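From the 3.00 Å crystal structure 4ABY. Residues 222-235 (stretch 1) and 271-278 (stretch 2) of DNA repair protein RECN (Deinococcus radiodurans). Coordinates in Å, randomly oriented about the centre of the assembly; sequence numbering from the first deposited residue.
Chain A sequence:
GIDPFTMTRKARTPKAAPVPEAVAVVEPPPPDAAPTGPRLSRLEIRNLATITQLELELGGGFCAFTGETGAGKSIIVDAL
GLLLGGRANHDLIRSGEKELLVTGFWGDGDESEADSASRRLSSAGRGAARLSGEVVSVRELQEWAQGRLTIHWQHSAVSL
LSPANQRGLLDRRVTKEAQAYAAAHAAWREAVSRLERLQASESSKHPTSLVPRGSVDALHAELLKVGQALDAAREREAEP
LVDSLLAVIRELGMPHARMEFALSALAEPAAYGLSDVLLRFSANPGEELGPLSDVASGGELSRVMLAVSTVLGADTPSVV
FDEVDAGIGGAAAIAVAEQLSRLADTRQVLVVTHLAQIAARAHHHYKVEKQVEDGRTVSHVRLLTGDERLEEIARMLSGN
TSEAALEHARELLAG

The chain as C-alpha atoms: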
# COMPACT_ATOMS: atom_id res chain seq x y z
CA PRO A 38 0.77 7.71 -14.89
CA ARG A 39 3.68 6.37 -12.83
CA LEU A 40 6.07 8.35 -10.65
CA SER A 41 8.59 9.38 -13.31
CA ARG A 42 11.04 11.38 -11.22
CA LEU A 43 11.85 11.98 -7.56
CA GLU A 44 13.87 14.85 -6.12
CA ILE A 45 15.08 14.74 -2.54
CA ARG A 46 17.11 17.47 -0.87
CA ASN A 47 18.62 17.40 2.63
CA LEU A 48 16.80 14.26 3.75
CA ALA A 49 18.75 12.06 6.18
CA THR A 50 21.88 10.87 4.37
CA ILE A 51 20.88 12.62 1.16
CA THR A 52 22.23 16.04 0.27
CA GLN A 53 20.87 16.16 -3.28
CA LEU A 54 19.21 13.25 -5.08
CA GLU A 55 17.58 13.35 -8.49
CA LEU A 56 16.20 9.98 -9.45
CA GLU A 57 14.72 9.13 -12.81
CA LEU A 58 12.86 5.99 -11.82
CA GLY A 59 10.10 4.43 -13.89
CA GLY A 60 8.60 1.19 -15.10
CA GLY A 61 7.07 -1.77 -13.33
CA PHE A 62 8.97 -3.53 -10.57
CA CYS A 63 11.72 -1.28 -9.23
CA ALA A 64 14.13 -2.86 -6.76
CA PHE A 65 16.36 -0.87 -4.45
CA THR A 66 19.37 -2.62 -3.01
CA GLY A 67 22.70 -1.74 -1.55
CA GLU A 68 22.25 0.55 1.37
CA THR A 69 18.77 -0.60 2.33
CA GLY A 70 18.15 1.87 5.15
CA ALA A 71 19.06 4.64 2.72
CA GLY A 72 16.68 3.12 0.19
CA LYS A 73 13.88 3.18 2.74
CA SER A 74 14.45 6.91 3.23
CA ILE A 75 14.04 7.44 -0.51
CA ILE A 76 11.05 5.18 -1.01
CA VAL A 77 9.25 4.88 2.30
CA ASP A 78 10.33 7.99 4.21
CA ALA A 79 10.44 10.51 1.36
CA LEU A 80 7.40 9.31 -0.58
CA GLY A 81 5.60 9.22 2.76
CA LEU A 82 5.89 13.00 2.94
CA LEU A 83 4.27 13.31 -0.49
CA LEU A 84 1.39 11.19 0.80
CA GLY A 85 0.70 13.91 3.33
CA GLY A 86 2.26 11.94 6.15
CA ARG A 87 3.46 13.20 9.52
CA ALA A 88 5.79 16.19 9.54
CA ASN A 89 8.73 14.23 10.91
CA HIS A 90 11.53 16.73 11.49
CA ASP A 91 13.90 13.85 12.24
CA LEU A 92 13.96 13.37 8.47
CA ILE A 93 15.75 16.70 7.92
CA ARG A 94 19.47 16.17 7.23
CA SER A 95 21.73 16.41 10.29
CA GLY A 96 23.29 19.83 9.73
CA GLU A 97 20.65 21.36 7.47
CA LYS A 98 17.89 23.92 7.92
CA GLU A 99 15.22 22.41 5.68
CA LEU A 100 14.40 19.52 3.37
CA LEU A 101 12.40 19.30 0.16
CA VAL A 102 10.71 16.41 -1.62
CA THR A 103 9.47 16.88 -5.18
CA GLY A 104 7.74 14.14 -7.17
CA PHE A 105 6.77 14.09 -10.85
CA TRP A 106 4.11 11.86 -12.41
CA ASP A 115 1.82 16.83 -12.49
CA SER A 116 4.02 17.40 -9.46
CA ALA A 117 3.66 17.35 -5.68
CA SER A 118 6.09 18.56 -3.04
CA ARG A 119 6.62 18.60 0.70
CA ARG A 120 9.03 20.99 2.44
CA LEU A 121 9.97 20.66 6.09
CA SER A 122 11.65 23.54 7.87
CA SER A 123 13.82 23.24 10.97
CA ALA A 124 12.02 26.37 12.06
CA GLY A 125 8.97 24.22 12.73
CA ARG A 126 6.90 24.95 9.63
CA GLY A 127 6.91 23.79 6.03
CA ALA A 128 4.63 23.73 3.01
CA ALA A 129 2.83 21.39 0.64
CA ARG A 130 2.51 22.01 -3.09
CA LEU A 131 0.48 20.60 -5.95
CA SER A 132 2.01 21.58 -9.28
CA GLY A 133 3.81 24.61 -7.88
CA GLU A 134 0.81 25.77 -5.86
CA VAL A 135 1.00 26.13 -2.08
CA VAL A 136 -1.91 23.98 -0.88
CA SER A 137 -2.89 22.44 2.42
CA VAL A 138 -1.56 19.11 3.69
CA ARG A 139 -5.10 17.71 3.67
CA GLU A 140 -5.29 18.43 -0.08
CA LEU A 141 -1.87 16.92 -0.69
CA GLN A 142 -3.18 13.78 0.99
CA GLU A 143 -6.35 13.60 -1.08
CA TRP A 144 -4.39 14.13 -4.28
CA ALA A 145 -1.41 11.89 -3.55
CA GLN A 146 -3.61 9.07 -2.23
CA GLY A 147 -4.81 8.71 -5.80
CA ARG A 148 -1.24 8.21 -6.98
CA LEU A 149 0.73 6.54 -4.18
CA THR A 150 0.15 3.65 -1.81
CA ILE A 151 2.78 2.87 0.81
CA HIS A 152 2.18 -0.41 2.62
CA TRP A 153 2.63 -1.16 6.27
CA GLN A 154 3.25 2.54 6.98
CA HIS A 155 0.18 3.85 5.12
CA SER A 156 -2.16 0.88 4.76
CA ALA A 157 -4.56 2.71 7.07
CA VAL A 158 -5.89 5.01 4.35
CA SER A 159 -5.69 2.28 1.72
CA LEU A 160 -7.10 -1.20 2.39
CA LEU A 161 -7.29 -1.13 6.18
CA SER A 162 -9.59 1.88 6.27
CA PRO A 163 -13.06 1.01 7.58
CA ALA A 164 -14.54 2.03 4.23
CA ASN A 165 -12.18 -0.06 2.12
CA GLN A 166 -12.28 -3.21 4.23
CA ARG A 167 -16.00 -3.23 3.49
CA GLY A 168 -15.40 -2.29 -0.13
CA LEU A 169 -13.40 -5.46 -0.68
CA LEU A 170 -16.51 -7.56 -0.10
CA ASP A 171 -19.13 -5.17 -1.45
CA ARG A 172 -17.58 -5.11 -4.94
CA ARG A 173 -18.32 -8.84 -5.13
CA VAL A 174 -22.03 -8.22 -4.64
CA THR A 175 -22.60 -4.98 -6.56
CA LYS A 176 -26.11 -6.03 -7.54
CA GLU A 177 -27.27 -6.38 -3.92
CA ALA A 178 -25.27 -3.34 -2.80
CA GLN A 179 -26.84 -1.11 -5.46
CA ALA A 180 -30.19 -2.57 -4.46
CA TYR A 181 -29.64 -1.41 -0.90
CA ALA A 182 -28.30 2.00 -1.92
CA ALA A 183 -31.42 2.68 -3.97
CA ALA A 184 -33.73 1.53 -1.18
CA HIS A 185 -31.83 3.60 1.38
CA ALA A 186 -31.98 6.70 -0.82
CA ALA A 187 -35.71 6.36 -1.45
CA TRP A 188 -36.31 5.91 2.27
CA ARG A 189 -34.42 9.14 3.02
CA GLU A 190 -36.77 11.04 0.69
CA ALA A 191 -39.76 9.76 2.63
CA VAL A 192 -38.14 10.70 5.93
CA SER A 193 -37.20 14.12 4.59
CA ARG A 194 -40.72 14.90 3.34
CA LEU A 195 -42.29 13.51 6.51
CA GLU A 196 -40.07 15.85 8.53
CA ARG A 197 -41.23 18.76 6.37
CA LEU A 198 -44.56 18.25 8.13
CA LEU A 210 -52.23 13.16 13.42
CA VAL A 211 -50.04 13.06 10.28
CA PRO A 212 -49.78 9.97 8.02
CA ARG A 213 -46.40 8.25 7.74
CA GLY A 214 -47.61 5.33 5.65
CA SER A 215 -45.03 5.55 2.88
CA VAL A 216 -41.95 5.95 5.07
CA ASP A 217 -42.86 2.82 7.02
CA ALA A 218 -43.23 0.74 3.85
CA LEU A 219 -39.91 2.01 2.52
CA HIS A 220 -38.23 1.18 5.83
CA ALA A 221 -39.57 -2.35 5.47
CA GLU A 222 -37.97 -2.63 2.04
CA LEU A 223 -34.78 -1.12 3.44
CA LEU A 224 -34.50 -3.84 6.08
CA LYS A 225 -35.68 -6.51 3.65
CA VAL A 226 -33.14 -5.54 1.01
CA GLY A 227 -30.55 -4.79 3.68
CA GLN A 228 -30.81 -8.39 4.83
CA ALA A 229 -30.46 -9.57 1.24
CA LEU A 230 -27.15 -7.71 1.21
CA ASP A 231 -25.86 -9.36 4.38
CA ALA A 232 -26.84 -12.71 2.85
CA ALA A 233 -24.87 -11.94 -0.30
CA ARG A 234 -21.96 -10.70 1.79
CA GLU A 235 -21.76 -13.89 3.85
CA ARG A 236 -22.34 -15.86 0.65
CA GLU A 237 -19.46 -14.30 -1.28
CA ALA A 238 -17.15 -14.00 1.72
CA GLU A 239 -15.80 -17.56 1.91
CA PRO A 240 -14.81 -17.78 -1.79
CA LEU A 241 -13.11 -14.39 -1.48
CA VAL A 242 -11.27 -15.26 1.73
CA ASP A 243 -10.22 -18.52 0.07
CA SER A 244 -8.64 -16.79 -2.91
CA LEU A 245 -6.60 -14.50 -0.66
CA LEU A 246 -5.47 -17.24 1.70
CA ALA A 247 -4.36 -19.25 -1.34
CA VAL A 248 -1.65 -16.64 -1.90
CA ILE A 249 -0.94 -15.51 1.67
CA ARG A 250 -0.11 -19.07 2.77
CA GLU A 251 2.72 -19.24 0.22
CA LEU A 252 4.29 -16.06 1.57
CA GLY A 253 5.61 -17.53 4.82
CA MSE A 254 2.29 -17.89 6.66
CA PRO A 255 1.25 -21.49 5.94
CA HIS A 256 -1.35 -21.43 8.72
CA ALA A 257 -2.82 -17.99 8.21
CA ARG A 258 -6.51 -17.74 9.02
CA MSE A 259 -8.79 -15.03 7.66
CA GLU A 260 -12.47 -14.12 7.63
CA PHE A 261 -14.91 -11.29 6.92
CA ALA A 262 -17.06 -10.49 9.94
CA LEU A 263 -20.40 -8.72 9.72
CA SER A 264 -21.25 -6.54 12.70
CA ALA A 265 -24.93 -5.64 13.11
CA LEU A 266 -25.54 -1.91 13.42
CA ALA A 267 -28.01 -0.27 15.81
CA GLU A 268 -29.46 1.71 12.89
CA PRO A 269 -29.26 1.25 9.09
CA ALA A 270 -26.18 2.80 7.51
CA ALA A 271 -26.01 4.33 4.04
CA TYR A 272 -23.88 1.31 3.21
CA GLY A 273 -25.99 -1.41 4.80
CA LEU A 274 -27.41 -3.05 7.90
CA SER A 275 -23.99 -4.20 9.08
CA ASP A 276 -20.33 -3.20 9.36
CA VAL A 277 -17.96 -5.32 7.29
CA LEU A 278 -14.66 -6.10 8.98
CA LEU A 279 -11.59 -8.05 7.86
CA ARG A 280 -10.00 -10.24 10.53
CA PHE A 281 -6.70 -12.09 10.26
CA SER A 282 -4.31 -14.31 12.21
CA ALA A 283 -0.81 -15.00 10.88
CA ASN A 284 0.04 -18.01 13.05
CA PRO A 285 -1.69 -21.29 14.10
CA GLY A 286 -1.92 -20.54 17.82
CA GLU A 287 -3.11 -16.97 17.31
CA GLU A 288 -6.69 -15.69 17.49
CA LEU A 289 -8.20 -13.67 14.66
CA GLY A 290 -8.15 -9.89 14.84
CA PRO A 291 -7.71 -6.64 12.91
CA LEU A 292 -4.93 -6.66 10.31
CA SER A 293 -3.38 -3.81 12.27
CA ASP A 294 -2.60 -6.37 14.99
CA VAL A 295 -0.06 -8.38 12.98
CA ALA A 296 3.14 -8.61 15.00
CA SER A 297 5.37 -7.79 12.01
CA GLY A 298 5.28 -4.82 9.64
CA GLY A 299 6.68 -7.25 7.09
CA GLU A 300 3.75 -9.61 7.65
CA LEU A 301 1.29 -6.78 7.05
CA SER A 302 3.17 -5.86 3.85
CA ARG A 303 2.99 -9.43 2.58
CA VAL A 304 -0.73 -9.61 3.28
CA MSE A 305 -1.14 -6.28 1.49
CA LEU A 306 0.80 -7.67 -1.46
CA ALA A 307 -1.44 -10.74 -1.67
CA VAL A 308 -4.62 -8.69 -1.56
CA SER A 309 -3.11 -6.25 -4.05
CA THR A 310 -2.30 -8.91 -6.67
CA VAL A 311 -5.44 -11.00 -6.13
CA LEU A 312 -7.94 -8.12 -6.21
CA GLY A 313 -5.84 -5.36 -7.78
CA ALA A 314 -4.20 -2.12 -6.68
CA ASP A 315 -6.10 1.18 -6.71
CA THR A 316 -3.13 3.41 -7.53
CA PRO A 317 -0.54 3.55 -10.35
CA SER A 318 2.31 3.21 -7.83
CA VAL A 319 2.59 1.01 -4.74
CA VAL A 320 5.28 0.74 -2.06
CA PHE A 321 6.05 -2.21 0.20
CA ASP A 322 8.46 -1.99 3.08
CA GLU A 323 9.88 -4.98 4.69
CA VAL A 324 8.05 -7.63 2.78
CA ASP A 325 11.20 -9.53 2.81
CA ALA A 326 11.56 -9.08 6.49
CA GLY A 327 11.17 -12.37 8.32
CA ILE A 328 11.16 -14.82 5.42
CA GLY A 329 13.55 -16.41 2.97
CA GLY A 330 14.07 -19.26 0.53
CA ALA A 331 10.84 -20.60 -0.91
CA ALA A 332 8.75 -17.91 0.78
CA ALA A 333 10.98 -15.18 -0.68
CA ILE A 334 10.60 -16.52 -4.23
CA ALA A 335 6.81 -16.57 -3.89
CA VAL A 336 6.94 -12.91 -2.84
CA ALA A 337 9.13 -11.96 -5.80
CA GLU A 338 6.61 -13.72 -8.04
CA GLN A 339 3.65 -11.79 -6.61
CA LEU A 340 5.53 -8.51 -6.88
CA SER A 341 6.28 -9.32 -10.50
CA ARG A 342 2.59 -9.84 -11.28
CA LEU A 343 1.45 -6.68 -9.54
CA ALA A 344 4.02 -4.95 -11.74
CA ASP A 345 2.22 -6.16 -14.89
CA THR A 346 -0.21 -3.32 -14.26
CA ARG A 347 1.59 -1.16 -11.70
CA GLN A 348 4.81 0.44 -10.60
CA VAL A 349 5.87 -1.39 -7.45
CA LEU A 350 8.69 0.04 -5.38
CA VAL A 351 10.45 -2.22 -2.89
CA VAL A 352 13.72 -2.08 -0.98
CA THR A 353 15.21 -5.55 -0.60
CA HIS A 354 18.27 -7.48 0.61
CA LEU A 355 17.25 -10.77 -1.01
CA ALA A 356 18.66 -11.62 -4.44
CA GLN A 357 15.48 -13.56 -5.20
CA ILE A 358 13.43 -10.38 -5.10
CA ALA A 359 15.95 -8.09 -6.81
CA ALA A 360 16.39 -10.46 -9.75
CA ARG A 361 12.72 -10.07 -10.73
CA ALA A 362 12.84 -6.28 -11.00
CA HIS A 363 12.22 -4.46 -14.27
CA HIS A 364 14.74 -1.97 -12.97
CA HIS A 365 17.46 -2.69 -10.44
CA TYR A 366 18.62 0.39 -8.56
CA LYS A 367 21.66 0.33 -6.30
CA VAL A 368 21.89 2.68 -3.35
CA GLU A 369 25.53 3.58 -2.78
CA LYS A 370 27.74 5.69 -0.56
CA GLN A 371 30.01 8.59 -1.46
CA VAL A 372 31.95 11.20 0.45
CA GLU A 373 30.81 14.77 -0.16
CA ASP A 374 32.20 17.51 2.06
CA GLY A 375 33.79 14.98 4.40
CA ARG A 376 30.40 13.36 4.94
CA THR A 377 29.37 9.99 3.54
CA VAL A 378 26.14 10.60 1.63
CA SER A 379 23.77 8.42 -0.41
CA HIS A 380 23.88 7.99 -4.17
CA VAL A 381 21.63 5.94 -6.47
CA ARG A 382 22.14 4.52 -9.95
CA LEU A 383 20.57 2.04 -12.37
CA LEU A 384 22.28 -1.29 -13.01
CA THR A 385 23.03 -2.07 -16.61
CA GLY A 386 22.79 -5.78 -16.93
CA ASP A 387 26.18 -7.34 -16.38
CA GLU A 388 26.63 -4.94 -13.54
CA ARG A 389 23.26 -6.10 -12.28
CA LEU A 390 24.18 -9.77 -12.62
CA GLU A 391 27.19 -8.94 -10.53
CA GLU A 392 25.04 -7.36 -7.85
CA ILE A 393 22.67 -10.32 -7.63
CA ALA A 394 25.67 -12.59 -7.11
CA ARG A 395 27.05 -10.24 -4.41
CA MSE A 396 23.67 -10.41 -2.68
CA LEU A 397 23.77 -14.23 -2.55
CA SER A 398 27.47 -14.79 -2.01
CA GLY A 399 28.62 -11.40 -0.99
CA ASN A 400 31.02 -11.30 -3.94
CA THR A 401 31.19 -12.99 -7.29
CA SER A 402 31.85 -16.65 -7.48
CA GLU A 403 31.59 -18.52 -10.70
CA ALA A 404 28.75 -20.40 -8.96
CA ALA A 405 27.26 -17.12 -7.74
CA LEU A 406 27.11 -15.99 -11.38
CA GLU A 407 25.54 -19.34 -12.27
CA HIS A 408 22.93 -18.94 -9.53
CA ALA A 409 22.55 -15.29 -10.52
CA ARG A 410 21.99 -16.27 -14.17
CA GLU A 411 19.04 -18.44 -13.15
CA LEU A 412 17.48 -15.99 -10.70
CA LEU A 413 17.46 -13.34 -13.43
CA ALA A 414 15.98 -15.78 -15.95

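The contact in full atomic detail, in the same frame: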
# COMPACT_ATOMS: atom_id res chain seq x y z
N GLU A 222 -38.81 -2.27 3.16
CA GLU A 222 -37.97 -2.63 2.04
C GLU A 222 -36.50 -2.52 2.42
O GLU A 222 -35.71 -3.42 2.16
CB GLU A 222 -38.25 -1.72 0.85
CG GLU A 222 -39.19 -2.31 -0.18
CD GLU A 222 -38.59 -3.50 -0.90
OE1 GLU A 222 -37.65 -3.29 -1.71
OE2 GLU A 222 -39.05 -4.64 -0.66
N LEU A 223 -36.15 -1.39 3.04
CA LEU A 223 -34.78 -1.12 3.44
C LEU A 223 -34.19 -2.25 4.28
O LEU A 223 -33.05 -2.66 4.05
CB LEU A 223 -34.70 0.19 4.22
CG LEU A 223 -33.28 0.60 4.58
CD1 LEU A 223 -32.45 0.76 3.33
CD2 LEU A 223 -33.30 1.89 5.38
N LEU A 224 -34.95 -2.74 5.25
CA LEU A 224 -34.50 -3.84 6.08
C LEU A 224 -34.50 -5.14 5.28
O LEU A 224 -33.59 -5.95 5.40
CB LEU A 224 -35.37 -3.98 7.32
CG LEU A 224 -35.42 -2.75 8.22
CD1 LEU A 224 -36.08 -3.08 9.54
CD2 LEU A 224 -34.02 -2.21 8.45
N LYS A 225 -35.53 -5.32 4.47
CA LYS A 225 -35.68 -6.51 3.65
C LYS A 225 -34.49 -6.65 2.71
O LYS A 225 -33.80 -7.67 2.69
CB LYS A 225 -36.98 -6.43 2.85
CG LYS A 225 -37.33 -7.68 2.05
CD LYS A 225 -38.57 -7.44 1.20
CE LYS A 225 -38.99 -8.69 0.44
NZ LYS A 225 -37.99 -9.11 -0.57
N VAL A 226 -34.26 -5.60 1.93
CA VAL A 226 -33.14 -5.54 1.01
C VAL A 226 -31.82 -5.59 1.77
O VAL A 226 -30.89 -6.28 1.36
CB VAL A 226 -33.20 -4.24 0.18
CG1 VAL A 226 -31.98 -4.12 -0.72
CG2 VAL A 226 -34.48 -4.19 -0.63
N GLY A 227 -31.76 -4.85 2.87
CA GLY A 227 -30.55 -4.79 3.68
C GLY A 227 -30.11 -6.17 4.11
O GLY A 227 -28.91 -6.46 4.17
N GLN A 228 -31.08 -7.02 4.41
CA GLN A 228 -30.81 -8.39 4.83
C GLN A 228 -30.34 -9.22 3.64
O GLN A 228 -29.52 -10.12 3.79
CB GLN A 228 -32.05 -9.01 5.45
CG GLN A 228 -32.50 -8.31 6.72
CD GLN A 228 -33.92 -8.67 7.10
OE1 GLN A 228 -34.53 -9.54 6.48
NE2 GLN A 228 -34.45 -8.01 8.12
N ALA A 229 -30.89 -8.91 2.46
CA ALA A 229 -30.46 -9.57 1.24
C ALA A 229 -28.98 -9.31 1.02
O ALA A 229 -28.25 -10.19 0.57
CB ALA A 229 -31.25 -9.06 0.06
N LEU A 230 -28.55 -8.11 1.36
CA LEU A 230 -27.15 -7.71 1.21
C LEU A 230 -26.25 -8.50 2.15
O LEU A 230 -25.21 -9.00 1.73
CB LEU A 230 -26.99 -6.21 1.46
CG LEU A 230 -25.57 -5.68 1.33
CD1 LEU A 230 -24.99 -6.09 -0.00
CD2 LEU A 230 -25.58 -4.18 1.48
N ASP A 231 -26.63 -8.59 3.42
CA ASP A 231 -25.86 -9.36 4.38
C ASP A 231 -25.75 -10.82 3.94
O ASP A 231 -24.72 -11.46 4.15
CB ASP A 231 -26.48 -9.29 5.77
CG ASP A 231 -26.32 -7.93 6.40
OD1 ASP A 231 -25.41 -7.19 5.98
OD2 ASP A 231 -27.11 -7.60 7.31
N ALA A 232 -26.81 -11.33 3.34
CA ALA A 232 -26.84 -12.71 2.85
C ALA A 232 -25.85 -12.89 1.70
O ALA A 232 -25.16 -13.91 1.62
CB ALA A 232 -28.23 -13.09 2.41
N ALA A 233 -25.79 -11.91 0.82
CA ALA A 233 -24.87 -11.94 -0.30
C ALA A 233 -23.45 -11.80 0.22
O ALA A 233 -22.54 -12.50 -0.23
CB ALA A 233 -25.18 -10.83 -1.28
N ARG A 234 -23.27 -10.90 1.18
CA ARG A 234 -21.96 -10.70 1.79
C ARG A 234 -21.42 -12.01 2.35
O ARG A 234 -20.35 -12.47 1.94
CB ARG A 234 -22.04 -9.63 2.88
CG ARG A 234 -22.12 -8.20 2.34
CD ARG A 234 -22.36 -7.19 3.45
NE ARG A 234 -22.20 -5.82 2.98
CZ ARG A 234 -22.52 -4.74 3.70
NH1 ARG A 234 -23.02 -4.89 4.92
NH2 ARG A 234 -22.34 -3.53 3.21
N GLU A 235 -22.16 -12.61 3.27
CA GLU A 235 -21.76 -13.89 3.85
C GLU A 235 -21.59 -14.97 2.78
O GLU A 235 -20.73 -15.85 2.91
CB GLU A 235 -22.78 -14.36 4.90
CG GLU A 235 -22.65 -13.66 6.25
CD GLU A 235 -23.81 -13.99 7.18
OE1 GLU A 235 -24.96 -14.07 6.69
OE2 GLU A 235 -23.58 -14.15 8.40
N ALA A 271 -25.85 4.07 5.47
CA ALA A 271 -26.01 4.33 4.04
C ALA A 271 -25.42 3.18 3.24
O ALA A 271 -25.75 3.00 2.07
CB ALA A 271 -25.34 5.63 3.68
N TYR A 272 -24.57 2.39 3.88
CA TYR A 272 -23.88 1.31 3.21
C TYR A 272 -24.37 -0.07 3.60
O TYR A 272 -23.84 -1.08 3.14
CB TYR A 272 -22.38 1.41 3.45
CG TYR A 272 -22.01 1.46 4.91
CD1 TYR A 272 -21.99 0.31 5.68
CD2 TYR A 272 -21.70 2.67 5.52
CE1 TYR A 272 -21.66 0.35 7.02
CE2 TYR A 272 -21.37 2.72 6.85
CZ TYR A 272 -21.35 1.56 7.60
OH TYR A 272 -21.02 1.61 8.93
N GLY A 273 -25.39 -0.13 4.46
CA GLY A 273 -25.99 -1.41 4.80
C GLY A 273 -26.44 -1.57 6.24
O GLY A 273 -26.38 -0.63 7.03
N LEU A 274 -26.89 -2.77 6.57
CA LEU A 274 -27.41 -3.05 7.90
C LEU A 274 -26.31 -3.55 8.83
O LEU A 274 -26.56 -3.82 10.01
CB LEU A 274 -28.53 -4.08 7.82
CG LEU A 274 -29.97 -3.60 7.69
CD1 LEU A 274 -30.13 -2.50 6.65
CD2 LEU A 274 -30.86 -4.78 7.34
N SER A 275 -25.10 -3.67 8.30
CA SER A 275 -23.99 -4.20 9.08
C SER A 275 -22.65 -3.59 8.67
O SER A 275 -22.48 -3.17 7.53
CB SER A 275 -23.91 -5.72 8.92
OG SER A 275 -25.15 -6.33 9.21
N ASP A 276 -21.72 -3.56 9.62
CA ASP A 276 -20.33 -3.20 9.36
C ASP A 276 -19.60 -4.41 8.80
O ASP A 276 -19.82 -5.52 9.26
CB ASP A 276 -19.65 -2.77 10.65
CG ASP A 276 -19.75 -1.28 10.91
OD1 ASP A 276 -19.81 -0.50 9.93
OD2 ASP A 276 -19.75 -0.88 12.10
N VAL A 277 -18.73 -4.20 7.83
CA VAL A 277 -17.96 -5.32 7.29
C VAL A 277 -16.49 -5.19 7.66
O VAL A 277 -15.82 -4.25 7.26
CB VAL A 277 -18.11 -5.44 5.77
CG1 VAL A 277 -17.12 -6.46 5.23
CG2 VAL A 277 -19.54 -5.85 5.41
N LEU A 278 -16.01 -6.15 8.45
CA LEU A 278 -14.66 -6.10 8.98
C LEU A 278 -13.81 -7.27 8.50
O LEU A 278 -14.32 -8.38 8.33
CB LEU A 278 -14.70 -6.09 10.51
CG LEU A 278 -15.46 -4.92 11.13
CD1 LEU A 278 -16.30 -5.38 12.32
CD2 LEU A 278 -14.50 -3.82 11.53
O HOH W 1 -26.49 -4.96 5.14

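One face of a helix, residues 222-235, receives a loop and the beginning of a strand, residues 271-278, in a small mixed contact: a leucine packs against helix backbone at one end, an arginine reaches for loop carbonyls at the other, and an aspartate and a water join the two between them. About 421 Å² of surface is buried, both sides summed. The backbones come closest at Gly227 and Leu274, whose CA atoms lie 5.5 Å apart, and spread to 8.7 Å between the CA atoms of Arg234 and Val277.

Leu274 gives up more surface than any other residue here. Its side chain points toward the helix and lies on the helix backbone left bare of a side chain at Gly227: Leu274 CD2 is 3.5 Å from Leu224 O, 3.6 Å from Gly227 C and 3.7 Å from Gln228 N, while Leu274 CD1 is 3.9 Å from Leu223 O. The absence of a side chain at Gly227 makes this fit possible, since an ideal CB there would sit 2.3 Å from Leu274 CD1, a clash. Leu224, set sideways to the loop, bends its end nearer, and its CD2 meets Leu274 CD2 at 4.2 Å; the aliphatic part of Gln228 adds a contact of 3.9 Å from its CG to Leu274 CD2.

One turn further along the helix, Asp231 points toward the loop with chi1 in m. Asp231 OD2 lies 3.0 Å from Ser275 OG, close enough for the small hydroxyl to pair with the carboxylate, although the proton has another acceptor within reach. Asp231 OD1 takes a hydrogen bond of 2.6 Å from the oxygen of water 1. The same water donates to Gly227 O at 3.0 Å and accepts from Leu274 N at 2.6 Å, so it ties the loop backbone to both a helix carbonyl and the acid.

On the helix side, Arg234 has the largest area covered by the other stretch. From chi1 in m its chain runs extended, with chi2 and chi3 both t, and brings the guanidinium within reach of the loop carbonyls. Arg234 NH2 donates to Tyr272 O at 2.9 Å, near the guanidinium plane, and Arg234 NH1 donates to Ser275 O at 3.2 Å; both bonds are weak, with angles of 126° and 134°. A salt bridge of 3.5 Å from Arg234 NH1 to Asp231 OD1 links the two charged side chains on the same helix face. Val277, pointing toward the helix, lays CG2 over one face of the guanidinium, 3.6 Å from Arg234 NE, while Tyr272 O approaches at the edge and other partners elsewhere in the structure bond Arg234 NE and NH2.

Gly273 lies beside Leu230, whose CD2 is 4.3 Å from Gly273 CA and 3.9 Å from Tyr272 O. Its phi of 143° and psi of -175° by themselves call for glycine, and an ideal CB would also be tight against Arg234 NH2, at 3.1 Å. Within the second stretch, Tyr272 OH donates to Asp276 OD1 at 2.6 Å, a bond that spans the corner at Leu274 and Ser275.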